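Local coordinates for protein alanine glyoxylate transaminase (Thermococcus litoralis, PDB 2ZC0) that probably transfers the amino group of alanine to glyoxylate with the help of pyridoxal phosphate, at residues K176-I181 with K198-I203. Residues are numbered along the deposited sequence; the frame is centred on the assembly and turned at random.
Sequences KLIYTI and KALLEI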
loop_
_atom_site.group_PDB
_atom_site.type_symbol
_atom_site.label_atom_id
_atom_site.label_comp_id
_atom_site.label_asym_id
_atom_site.label_seq_id
_atom_site.Cartn_x
_atom_site.Cartn_y
_atom_site.Cartn_z
ATOM N N LYS A 176 8.757 8.979 11.669
ATOM C CA LYS A 176 7.823 9.705 12.516
ATOM C C LYS A 176 7.673 9.109 13.894
ATOM O O LYS A 176 7.315 9.816 14.835
ATOM C CB LYS A 176 6.441 9.775 11.858
ATOM C CG LYS A 176 5.547 8.602 12.190
ATOM C CD LYS A 176 4.126 8.742 11.621
ATOM C CE LYS A 176 4.078 8.502 10.115
ATOM N NZ LYS A 176 2.682 8.347 9.651
ATOM N N LEU A 177 7.939 7.816 14.024
ATOM C CA LEU A 177 7.778 7.163 15.313
ATOM C C LEU A 177 9.062 6.581 15.859
ATOM O O LEU A 177 9.986 6.230 15.118
ATOM C CB LEU A 177 6.748 6.020 15.219
ATOM C CG LEU A 177 5.389 6.240 14.543
ATOM C CD1 LEU A 177 4.681 4.888 14.360
ATOM C CD2 LEU A 177 4.551 7.183 15.377
ATOM N N ILE A 178 9.083 6.470 17.178
ATOM C CA ILE A 178 10.191 5.889 17.903
ATOM C C ILE A 178 9.522 4.958 18.895
ATOM O O ILE A 178 8.692 5.399 19.676
ATOM C CB ILE A 178 10.979 6.935 18.703
ATOM C CG1 ILE A 178 11.785 7.827 17.766
ATOM C CG2 ILE A 178 11.878 6.224 19.713
ATOM C CD1 ILE A 178 12.554 8.914 18.506
ATOM N N TYR A 179 9.851 3.673 18.813
ATOM C CA TYR A 179 9.328 2.652 19.709
ATOM C C TYR A 179 10.444 2.369 20.718
ATOM O O TYR A 179 11.587 2.083 20.325
ATOM C CB TYR A 179 8.997 1.375 18.931
ATOM C CG TYR A 179 8.733 0.135 19.777
ATOM C CD1 TYR A 179 9.649 -0.915 19.804
ATOM C CD2 TYR A 179 7.578 0.010 20.549
ATOM C CE1 TYR A 179 9.428 -2.056 20.577
ATOM C CE2 TYR A 179 7.343 -1.142 21.334
ATOM C CZ TYR A 179 8.286 -2.162 21.333
ATOM O OH TYR A 179 8.094 -3.297 22.104
ATOM N N THR A 180 10.109 2.452 22.007
ATOM C CA THR A 180 11.077 2.215 23.065
ATOM C C THR A 180 10.488 1.453 24.252
ATOM O O THR A 180 9.301 1.571 24.557
ATOM C CB THR A 180 11.670 3.562 23.572
ATOM O OG1 THR A 180 12.483 3.334 24.732
ATOM C CG2 THR A 180 10.554 4.529 23.933
ATOM N N ILE A 181 11.338 0.663 24.902
ATOM C CA ILE A 181 10.979 -0.129 26.080
ATOM C C ILE A 181 11.954 0.368 27.163
ATOM O O ILE A 181 12.961 -0.281 27.457
ATOM C CB ILE A 181 11.240 -1.634 25.832
ATOM C CG1 ILE A 181 10.662 -2.043 24.465
ATOM C CG2 ILE A 181 10.641 -2.463 26.970
ATOM C CD1 ILE A 181 11.031 -3.449 24.002
ATOM N N LYS A 198 14.658 12.182 29.589
ATOM C CA LYS A 198 14.350 13.586 29.337
ATOM C C LYS A 198 14.976 14.036 28.025
ATOM O O LYS A 198 14.406 14.864 27.305
ATOM C CB LYS A 198 14.844 14.477 30.480
ATOM C CG LYS A 198 14.039 14.362 31.781
ATOM C CD LYS A 198 12.542 14.740 31.629
ATOM C CE LYS A 198 12.281 16.196 31.175
ATOM N NZ LYS A 198 12.157 16.387 29.689
ATOM N N ALA A 199 16.144 13.485 27.715
ATOM C CA ALA A 199 16.842 13.823 26.482
ATOM C C ALA A 199 16.055 13.276 25.283
ATOM O O ALA A 199 15.992 13.912 24.229
ATOM C CB ALA A 199 18.248 13.230 26.507
ATOM N N LEU A 200 15.463 12.095 25.452
ATOM C CA LEU A 200 14.653 11.481 24.396
ATOM C C LEU A 200 13.445 12.383 24.144
ATOM O O LEU A 200 13.135 12.716 23.001
ATOM C CB LEU A 200 14.201 10.071 24.821
ATOM C CG LEU A 200 13.144 9.353 23.964
ATOM C CD1 LEU A 200 13.555 9.345 22.501
ATOM C CD2 LEU A 200 12.945 7.931 24.485
ATOM N N LEU A 201 12.780 12.800 25.217
ATOM C CA LEU A 201 11.639 13.695 25.081
ATOM C C LEU A 201 12.040 14.989 24.366
ATOM O O LEU A 201 11.277 15.509 23.555
ATOM C CB LEU A 201 11.050 14.010 26.456
ATOM C CG LEU A 201 10.315 12.826 27.101
ATOM C CD1 LEU A 201 9.860 13.207 28.500
ATOM C CD2 LEU A 201 9.119 12.435 26.249
ATOM N N GLU A 202 13.230 15.511 24.648
ATOM C CA GLU A 202 13.665 16.739 23.978
ATOM C C GLU A 202 13.821 16.504 22.472
ATOM O O GLU A 202 13.352 17.296 21.658
ATOM C CB GLU A 202 14.995 17.237 24.558
ATOM C CG GLU A 202 14.911 17.860 25.955
ATOM C CD GLU A 202 16.291 18.096 26.560
ATOM O OE1 GLU A 202 17.164 18.652 25.849
ATOM O OE2 GLU A 202 16.503 17.732 27.745
ATOM N N ILE A 203 14.483 15.412 22.112
ATOM C CA ILE A 203 14.695 15.076 20.712
ATOM C C ILE A 203 13.379 14.881 19.957
ATOM O O ILE A 203 13.235 15.325 18.811
ATOM C CB ILE A 203 15.564 13.816 20.596
ATOM C CG1 ILE A 203 16.974 14.151 21.108
ATOM C CG2 ILE A 203 15.587 13.313 19.154
ATOM C CD1 ILE A 203 17.956 13.008 21.021
#
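L200 of helix 194-207 meets I178 and T180, two side chains that rise from the same face of strand 175-180, and its two methyl branches divide the work. The CG of L200 lies anti to the backbone N (chi1 170°), which carries the fork toward the sheet. L200 CD1 lies 4.1 Å from I178 CD1, the two side chains running alongside in opposite senses. L200 CD2 meets T180 CG2 tip to tip at 4.2 Å. The threonine thus gives its methyl to the helix, while its OG1, anti to the backbone N (chi1 172°), hydrogen-bonds E128 on the adjacent strand 124-129. One turn further on, I203 CG2 stays 5.4 Å from I178 CD1; the side chain packs on V158 and I165 of helix 158-170, whose L161 also touches L200. The interface is thin and wholly apolar, burying 120 Å² in all, and I178 and L200 are still 9.7 Å apart at their CA atoms. Y179, between the pair on the strand, and I181, just beyond its end, touch the bound PMP. The arrangement is the strand-to-helix half of a beta-alpha-beta crossover, completed by strand 210-214, in the large cofactor-binding domain of fold-type I aminotransferases.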